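Phytanoyl-CoA dioxygenase (Streptomyces malaysiense, PDB 6ZYL) catalyses the beta-hydroxylation of thioholgamide as the non-heme monooxygenase ThoJ, probably using iron and 2-oxoglutarate. Local coordinates at residues Thr153-His167 with Ala215-Arg229. Residues are numbered along the deposited sequence; the frame is centred on the assembly and turned at random.
Sequences TTIANGTMRYARGSH and AMAHASGPNQTDTGR
Arg161 N donates to Ala219 O at 2.7 Å, and Ala163 N likewise to Ala217 O. With the strand axes at 152°, these bonds define antiparallel pairing of 160-162 with 217-220. The two are the central strands of a four-stranded sheet, consistent with the minor sheet of the double-stranded beta-helix (jelly-roll) of 2-oxoglutarate oxygenases. Met160, Tyr162, His218 and Ser220 share one face. Met160 keeps CG anti to its backbone N (chi1 -176°): CB passes Ser220 OG, and CG packs on His218 CB. An extended chi2 then sets SD over the imidazole face, 3.8 Å from the His218 ring centroid and 24° off its normal. The bend at chi3 turns the tip toward Tyr162, Met160 CE lying 3.4 Å from Tyr162 OH. The far side-chain nitrogen, His218 NE2, hydrogen-bonds Asp130 OD1. Tyr162 crosses Met216 at about a right angle, CD1 meeting CG, while its OH reaches Ser210 and His212.

Beyond the strands, Gln224 N donates to Ala156 O at 2.8 Å, a nearly straight bond. Asn223 OD1 accepts Thr225 N, an Asx turn, and takes Thr225 OG1 in the carbonyl plane on a lone pair; ND2 donates to Thr227 O and Arg117 O. An alanine replacing Asn223 would probably leave these two carbonyls and Thr225 N without their mate, freeing the 223-227 turn to shift away from Ala156. At the opposite end, Ser166 OG, held between its backbone N and carbonyl carbon, gives its proton to Ala163 O and accepts Ala217 N at 2.9 Å.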
ATOM      1  N   THR A 153     -11.194   9.152  -6.610  1.00 24.11           N
ATOM      2  CA  THR A 153     -10.139  10.124  -6.348  1.00 22.82           C
ATOM      3  C   THR A 153     -10.253  11.229  -7.389  1.00 22.26           C
ATOM      4  O   THR A 153     -10.282  10.953  -8.593  1.00 23.91           O
ATOM      5  CB  THR A 153      -8.745   9.489  -6.373  1.00 22.57           C
ATOM      6  OG1 THR A 153      -8.465   8.965  -7.675  1.00 25.23           O
ATOM      7  CG2 THR A 153      -8.654   8.378  -5.330  1.00 21.73           C
ATOM      8  N   THR A 154     -10.341  12.470  -6.918  1.00 21.97           N
ATOM      9  CA  THR A 154     -10.595  13.631  -7.759  1.00 21.66           C
ATOM     10  C   THR A 154      -9.499  14.662  -7.533  1.00 22.45           C
ATOM     11  O   THR A 154      -8.650  14.515  -6.649  1.00 23.11           O
ATOM     12  CB  THR A 154     -11.964  14.250  -7.453  1.00 20.62           C
ATOM     13  OG1 THR A 154     -11.874  15.033  -6.256  1.00 23.26           O
ATOM     14  CG2 THR A 154     -13.017  13.166  -7.266  1.00 22.93           C
ATOM     15  N   ILE A 155      -9.531  15.729  -8.333  1.00 21.56           N
ATOM     16  CA  ILE A 155      -8.532  16.778  -8.180  1.00 20.51           C
ATOM     17  C   ILE A 155      -8.673  17.529  -6.865  1.00 21.12           C
ATOM     18  O   ILE A 155      -7.755  18.265  -6.482  1.00 23.42           O
ATOM     19  CB  ILE A 155      -8.589  17.792  -9.344  1.00 22.45           C
ATOM     20  CG1 ILE A 155      -9.924  18.538  -9.360  1.00 22.04           C
ATOM     21  CG2 ILE A 155      -8.356  17.094 -10.676  1.00 22.59           C
ATOM     22  CD1 ILE A 155      -9.902  19.818 -10.193  1.00 23.94           C
ATOM     23  N   ALA A 156      -9.798  17.365  -6.163  1.00 22.10           N
ATOM     24  CA  ALA A 156     -10.092  18.173  -4.991  1.00 23.41           C
ATOM     25  C   ALA A 156     -10.240  17.396  -3.689  1.00 23.78           C
ATOM     26  O   ALA A 156     -10.239  18.022  -2.623  1.00 24.59           O
ATOM     27  CB  ALA A 156     -11.379  18.986  -5.215  1.00 26.33           C
ATOM     28  N   ASN A 157     -10.369  16.071  -3.724  1.00 22.95           N
ATOM     29  CA  ASN A 157     -10.592  15.306  -2.504  1.00 24.42           C
ATOM     30  C   ASN A 157      -9.299  14.741  -1.922  1.00 24.93           C
ATOM     31  O   ASN A 157      -9.338  13.751  -1.184  1.00 25.90           O
ATOM     32  CB  ASN A 157     -11.627  14.202  -2.751  1.00 21.46           C
ATOM     33  CG  ASN A 157     -11.066  12.999  -3.488  1.00 21.47           C
ATOM     34  OD1 ASN A 157      -9.992  13.050  -4.082  1.00 22.60           O
ATOM     35  ND2 ASN A 157     -11.812  11.902  -3.456  1.00 25.35           N
ATOM     36  N   GLY A 158      -8.159  15.366  -2.219  1.00 26.35           N
ATOM     37  CA  GLY A 158      -6.911  15.046  -1.552  1.00 27.91           C
ATOM     38  C   GLY A 158      -6.143  13.904  -2.177  1.00 29.22           C
ATOM     39  O   GLY A 158      -5.526  13.100  -1.471  1.00 29.84           O
ATOM     40  N   THR A 159      -6.151  13.827  -3.501  1.00 30.29           N
ATOM     41  CA  THR A 159      -5.544  12.682  -4.155  1.00 29.81           C
ATOM     42  C   THR A 159      -4.022  12.825  -4.207  1.00 27.68           C
ATOM     43  O   THR A 159      -3.446  13.880  -3.925  1.00 25.88           O
ATOM     44  CB  THR A 159      -6.105  12.503  -5.566  1.00 31.31           C
ATOM     45  OG1 THR A 159      -5.727  11.213  -6.066  1.00 25.89           O
ATOM     46  CG2 THR A 159      -5.574  13.581  -6.500  1.00 27.83           C
ATOM     47  N   MET A 160      -3.379  11.725  -4.583  1.00 27.71           N
ATOM     48  CA  MET A 160      -1.935  11.644  -4.719  1.00 26.73           C
ATOM     49  C   MET A 160      -1.495  12.158  -6.083  1.00 27.45           C
ATOM     50  O   MET A 160      -2.208  12.022  -7.081  1.00 26.71           O
ATOM     51  CB  MET A 160      -1.512  10.188  -4.533  1.00 26.40           C
ATOM     52  CG  MET A 160      -0.037   9.887  -4.536  1.00 28.79           C
ATOM     53  SD  MET A 160       0.213   8.252  -3.789  1.00 26.61           S
ATOM     54  CE  MET A 160      -0.815   7.216  -4.831  1.00 22.87           C
ATOM     55  N   ARG A 161      -0.316  12.775  -6.109  1.00 27.77           N
ATOM     56  CA  ARG A 161       0.332  13.203  -7.341  1.00 27.90           C
ATOM     57  C   ARG A 161       1.611  12.400  -7.539  1.00 26.37           C
ATOM     58  O   ARG A 161       2.344  12.150  -6.579  1.00 25.65           O
ATOM     59  CB  ARG A 161       0.702  14.689  -7.318  1.00 33.57           C
ATOM     60  CG  ARG A 161      -0.361  15.645  -6.844  1.00 43.62           C
ATOM     61  CD  ARG A 161       0.016  17.077  -7.229  1.00 42.38           C
ATOM     62  NE  ARG A 161       1.013  17.669  -6.335  1.00 35.76           N
ATOM     63  CZ  ARG A 161       0.782  17.998  -5.067  1.00 40.53           C
ATOM     64  NH1 ARG A 161      -0.412  17.785  -4.532  1.00 42.46           N
ATOM     65  NH2 ARG A 161       1.745  18.537  -4.332  1.00 39.44           N
ATOM     66  N   TYR A 162       1.899  12.032  -8.784  1.00 24.57           N
ATOM     67  CA  TYR A 162       3.122  11.314  -9.114  1.00 25.61           C
ATOM     68  C   TYR A 162       4.108  12.232  -9.828  1.00 30.82           C
ATOM     69  O   TYR A 162       3.714  13.158 -10.540  1.00 29.64           O
ATOM     70  CB  TYR A 162       2.846  10.111 -10.020  1.00 24.83           C
ATOM     71  CG  TYR A 162       2.159   8.934  -9.375  1.00 23.76           C
ATOM     72  CD1 TYR A 162       2.361   8.618  -8.038  1.00 25.00           C
ATOM     73  CD2 TYR A 162       1.313   8.126 -10.119  1.00 25.44           C
ATOM     74  CE1 TYR A 162       1.729   7.528  -7.463  1.00 24.08           C
ATOM     75  CE2 TYR A 162       0.684   7.042  -9.559  1.00 25.25           C
ATOM     76  CZ  TYR A 162       0.891   6.745  -8.234  1.00 24.05           C
ATOM     77  OH  TYR A 162       0.245   5.660  -7.693  1.00 25.22           O
ATOM     78  N   ALA A 163       5.399  11.948  -9.651  1.00 30.77           N
ATOM     79  CA  ALA A 163       6.478  12.593 -10.401  1.00 30.49           C
ATOM     80  C   ALA A 163       7.009  11.564 -11.395  1.00 26.21           C
ATOM     81  O   ALA A 163       7.780  10.672 -11.028  1.00 26.76           O
ATOM     82  CB  ALA A 163       7.577  13.095  -9.469  1.00 32.76           C
ATOM     83  N   ARG A 164       6.586  11.682 -12.652  1.00 27.45           N
ATOM     84  CA  ARG A 164       6.959  10.713 -13.676  1.00 31.92           C
ATOM     85  C   ARG A 164       8.471  10.551 -13.753  1.00 32.71           C
ATOM     86  O   ARG A 164       9.217  11.534 -13.767  1.00 33.21           O
ATOM     87  CB  ARG A 164       6.401  11.162 -15.028  1.00 38.67           C
ATOM     88  CG  ARG A 164       6.421  10.106 -16.119  1.00 42.63           C
ATOM     89  CD  ARG A 164       5.832  10.662 -17.418  1.00 48.15           C
ATOM     90  NE  ARG A 164       4.399  10.397 -17.539  1.00 61.41           N
ATOM     91  CZ  ARG A 164       3.451  11.327 -17.476  1.00 61.21           C
ATOM     92  NH1 ARG A 164       3.767  12.604 -17.300  1.00 58.01           N
ATOM     93  NH2 ARG A 164       2.176  10.980 -17.597  1.00 54.10           N
ATOM     94  N   GLY A 165       8.917   9.299 -13.789  1.00 29.60           N
ATOM     95  CA  GLY A 165      10.325   8.990 -13.914  1.00 30.51           C
ATOM     96  C   GLY A 165      11.160   9.200 -12.672  1.00 31.37           C
ATOM     97  O   GLY A 165      12.368   8.944 -12.711  1.00 37.62           O
ATOM     98  N   SER A 166      10.562   9.638 -11.565  1.00 28.98           N
ATOM     99  CA  SER A 166      11.313   9.935 -10.351  1.00 28.42           C
ATOM    100  C   SER A 166      11.857   8.694  -9.658  1.00 29.58           C
ATOM    101  O   SER A 166      12.512   8.830  -8.618  1.00 28.83           O
ATOM    102  CB  SER A 166      10.424  10.708  -9.377  1.00 30.06           C
ATOM    103  OG  SER A 166       9.251   9.970  -9.068  1.00 29.70           O
ATOM    104  N   HIS A 167      11.624   7.503 -10.206  1.00 30.08           N
ATOM    105  CA  HIS A 167      11.965   6.253  -9.544  1.00 32.00           C
ATOM    106  C   HIS A 167      13.268   5.635 -10.031  1.00 33.85           C
ATOM    107  O   HIS A 167      13.715   4.640  -9.451  1.00 33.05           O
ATOM    108  CB  HIS A 167      10.844   5.231  -9.764  1.00 28.09           C
ATOM    109  CG  HIS A 167      10.720   4.786 -11.190  1.00 27.34           C
ATOM    110  ND1 HIS A 167      10.464   5.663 -12.222  1.00 26.48           N
ATOM    111  CD2 HIS A 167      10.828   3.560 -11.758  1.00 27.38           C
ATOM    112  CE1 HIS A 167      10.418   4.998 -13.363  1.00 29.98           C
ATOM    113  NE2 HIS A 167      10.632   3.720 -13.109  1.00 27.62           N
ATOM    114  N   ALA A 215       9.986   3.650  -5.228  1.00 23.68           N
ATOM    115  CA  ALA A 215      10.837   4.829  -5.326  1.00 24.93           C
ATOM    116  C   ALA A 215      10.157   5.969  -6.075  1.00 26.15           C
ATOM    117  O   ALA A 215      10.793   6.995  -6.343  1.00 26.71           O
ATOM    118  CB  ALA A 215      12.161   4.472  -6.007  1.00 28.20           C
ATOM    119  N   MET A 216       8.885   5.808  -6.433  1.00 26.08           N
ATOM    120  CA  MET A 216       8.132   6.888  -7.053  1.00 27.51           C
ATOM    121  C   MET A 216       7.936   8.010  -6.041  1.00 24.30           C
ATOM    122  O   MET A 216       7.407   7.784  -4.947  1.00 26.16           O
ATOM    123  CB  MET A 216       6.783   6.375  -7.555  1.00 23.70           C
ATOM    124  CG  MET A 216       5.791   7.466  -7.936  1.00 26.06           C
ATOM    125  SD  MET A 216       6.397   8.604  -9.194  1.00 27.65           S
ATOM    126  CE  MET A 216       7.018   7.459 -10.424  1.00 24.87           C
ATOM    127  N   ALA A 217       8.377   9.214  -6.395  1.00 23.99           N
ATOM    128  CA  ALA A 217       8.111  10.387  -5.577  1.00 26.82           C
ATOM    129  C   ALA A 217       6.659  10.805  -5.767  1.00 25.15           C
ATOM    130  O   ALA A 217       6.179  10.906  -6.901  1.00 25.38           O
ATOM    131  CB  ALA A 217       9.050  11.532  -5.951  1.00 29.76           C
ATOM    132  N   HIS A 218       5.956  11.034  -4.661  1.00 24.49           N
ATOM    133  CA  HIS A 218       4.566  11.458  -4.743  1.00 26.72           C
ATOM    134  C   HIS A 218       4.238  12.364  -3.567  1.00 29.32           C
ATOM    135  O   HIS A 218       4.942  12.388  -2.554  1.00 26.67           O
ATOM    136  CB  HIS A 218       3.602  10.259  -4.785  1.00 24.77           C
ATOM    137  CG  HIS A 218       3.766   9.298  -3.649  1.00 27.28           C
ATOM    138  ND1 HIS A 218       3.190   9.501  -2.412  1.00 28.35           N
ATOM    139  CD2 HIS A 218       4.426   8.118  -3.566  1.00 28.04           C
ATOM    140  CE1 HIS A 218       3.499   8.495  -1.614  1.00 28.38           C
ATOM    141  NE2 HIS A 218       4.248   7.643  -2.289  1.00 27.66           N
ATOM    142  N   ALA A 219       3.156  13.121  -3.729  1.00 27.98           N
ATOM    143  CA  ALA A 219       2.651  14.015  -2.701  1.00 28.20           C
ATOM    144  C   ALA A 219       1.132  13.962  -2.735  1.00 24.60           C
ATOM    145  O   ALA A 219       0.532  13.479  -3.697  1.00 25.38           O
ATOM    146  CB  ALA A 219       3.144  15.454  -2.905  1.00 30.64           C
ATOM    147  N   SER A 220       0.512  14.459  -1.668  1.00 24.87           N
ATOM    148  CA  SER A 220      -0.939  14.477  -1.559  1.00 27.46           C
ATOM    149  C   SER A 220      -1.372  15.791  -0.936  1.00 31.06           C
ATOM    150  O   SER A 220      -0.753  16.267   0.019  1.00 31.87           O
ATOM    151  CB  SER A 220      -1.456  13.299  -0.723  1.00 29.84           C
ATOM    152  OG  SER A 220      -0.959  12.067  -1.218  1.00 29.81           O
ATOM    153  N   GLY A 221      -2.432  16.375  -1.483  1.00 31.92           N
ATOM    154  CA  GLY A 221      -2.960  17.617  -0.977  1.00 30.08           C
ATOM    155  C   GLY A 221      -4.097  17.392  -0.004  1.00 31.74           C
ATOM    156  O   GLY A 221      -4.473  16.255   0.299  1.00 27.72           O
ATOM    157  N   PRO A 222      -4.667  18.477   0.511  1.00 32.15           N
ATOM    158  CA  PRO A 222      -5.798  18.337   1.438  1.00 30.75           C
ATOM    159  C   PRO A 222      -7.071  17.938   0.710  1.00 30.84           C
ATOM    160  O   PRO A 222      -7.242  18.191  -0.485  1.00 26.08           O
ATOM    161  CB  PRO A 222      -5.925  19.731   2.062  1.00 37.39           C
ATOM    162  CG  PRO A 222      -5.367  20.662   1.023  1.00 37.12           C
ATOM    163  CD  PRO A 222      -4.289  19.886   0.285  1.00 35.16           C
ATOM    164  N   ASN A 223      -7.967  17.290   1.451  1.00 30.54           N
ATOM    165  CA  ASN A 223      -9.297  16.967   0.948  1.00 30.03           C
ATOM    166  C   ASN A 223     -10.183  18.192   1.138  1.00 32.90           C
ATOM    167  O   ASN A 223     -10.535  18.544   2.269  1.00 29.98           O
ATOM    168  CB  ASN A 223      -9.865  15.752   1.673  1.00 27.35           C
ATOM    169  CG  ASN A 223     -11.233  15.355   1.160  1.00 26.11           C
ATOM    170  OD1 ASN A 223     -11.852  16.080   0.380  1.00 25.41           O
ATOM    171  ND2 ASN A 223     -11.714  14.196   1.596  1.00 25.42           N
ATOM    172  N   GLN A 224     -10.539  18.847   0.035  1.00 28.37           N
ATOM    173  CA  GLN A 224     -11.327  20.070   0.076  1.00 31.37           C
ATOM    174  C   GLN A 224     -12.825  19.819  -0.010  1.00 30.99           C
ATOM    175  O   GLN A 224     -13.596  20.782  -0.074  1.00 31.87           O
ATOM    176  CB  GLN A 224     -10.913  20.999  -1.069  1.00 28.75           C
ATOM    177  CG  GLN A 224      -9.419  21.232  -1.176  1.00 29.24           C
ATOM    178  CD  GLN A 224      -9.036  21.998  -2.435  1.00 36.58           C
ATOM    179  OE1 GLN A 224      -9.631  23.025  -2.754  1.00 36.14           O
ATOM    180  NE2 GLN A 224      -8.037  21.500  -3.153  1.00 26.81           N
ATOM    181  N   THR A 225     -13.254  18.562  -0.013  1.00 27.11           N
ATOM    182  CA  THR A 225     -14.651  18.210  -0.205  1.00 27.29           C
ATOM    183  C   THR A 225     -15.263  17.723   1.102  1.00 31.28           C
ATOM    184  O   THR A 225     -14.576  17.509   2.105  1.00 29.80           O
ATOM    185  CB  THR A 225     -14.797  17.134  -1.289  1.00 27.35           C
ATOM    186  OG1 THR A 225     -14.459  15.853  -0.744  1.00 26.70           O
ATOM    187  CG2 THR A 225     -13.889  17.438  -2.474  1.00 26.29           C
ATOM    188  N   ASP A 226     -16.582  17.541   1.067  1.00 31.30           N
ATOM    189  CA  ASP A 226     -17.344  17.113   2.232  1.00 33.30           C
ATOM    190  C   ASP A 226     -17.348  15.604   2.424  1.00 33.15           C
ATOM    191  O   ASP A 226     -18.033  15.118   3.329  1.00 33.83           O
ATOM    192  CB  ASP A 226     -18.787  17.614   2.116  1.00 33.64           C
ATOM    193  CG  ASP A 226     -19.537  16.978   0.952  1.00 33.84           C
ATOM    194  OD1 ASP A 226     -18.900  16.287   0.129  1.00 36.45           O
ATOM    195  OD2 ASP A 226     -20.768  17.171   0.857  1.00 38.63           O
ATOM    196  N   THR A 227     -16.609  14.855   1.609  1.00 31.59           N
ATOM    197  CA  THR A 227     -16.634  13.400   1.648  1.00 30.46           C
ATOM    198  C   THR A 227     -15.218  12.868   1.791  1.00 29.82           C
ATOM    199  O   THR A 227     -14.300  13.334   1.107  1.00 25.45           O
ATOM    200  CB  THR A 227     -17.294  12.831   0.389  1.00 32.74           C
ATOM    201  OG1 THR A 227     -18.632  13.336   0.280  1.00 36.46           O
ATOM    202  CG2 THR A 227     -17.333  11.312   0.440  1.00 31.35           C
ATOM    203  N   GLY A 228     -15.046  11.894   2.680  1.00 29.21           N
ATOM    204  CA  GLY A 228     -13.734  11.329   2.905  1.00 28.10           C
ATOM    205  C   GLY A 228     -13.228  10.554   1.703  1.00 25.22           C
ATOM    206  O   GLY A 228     -13.994   9.989   0.924  1.00 22.56           O
ATOM    207  N   ARG A 229     -11.905  10.531   1.562  1.00 26.14           N
ATOM    208  CA  ARG A 229     -11.219   9.826   0.485  1.00 25.84           C
ATOM    209  C   ARG A 229     -10.545   8.595   1.075  1.00 25.54           C
ATOM    210  O   ARG A 229      -9.696   8.719   1.963  1.00 24.57           O
ATOM    211  CB  ARG A 229     -10.198  10.746  -0.185  1.00 22.97           C
ATOM    212  CG  ARG A 229      -9.485  10.156  -1.383  1.00 23.91           C
ATOM    213  CD  ARG A 229      -7.997  10.477  -1.327  1.00 27.48           C
ATOM    214  NE  ARG A 229      -7.287   9.565  -0.437  1.00 26.15           N
ATOM    215  CZ  ARG A 229      -5.966   9.491  -0.329  1.00 25.15           C
ATOM    216  NH1 ARG A 229      -5.191  10.282  -1.057  1.00 29.27           N
ATOM    217  NH2 ARG A 229      -5.417   8.619   0.506  1.00 25.27           N
TER
HETATM  218  O   HOH W   1     -14.442  11.089  -1.603  1.00 27.36           O
HETATM  219  O   HOH W   2      -4.371  16.266  -3.831  1.00 32.00           O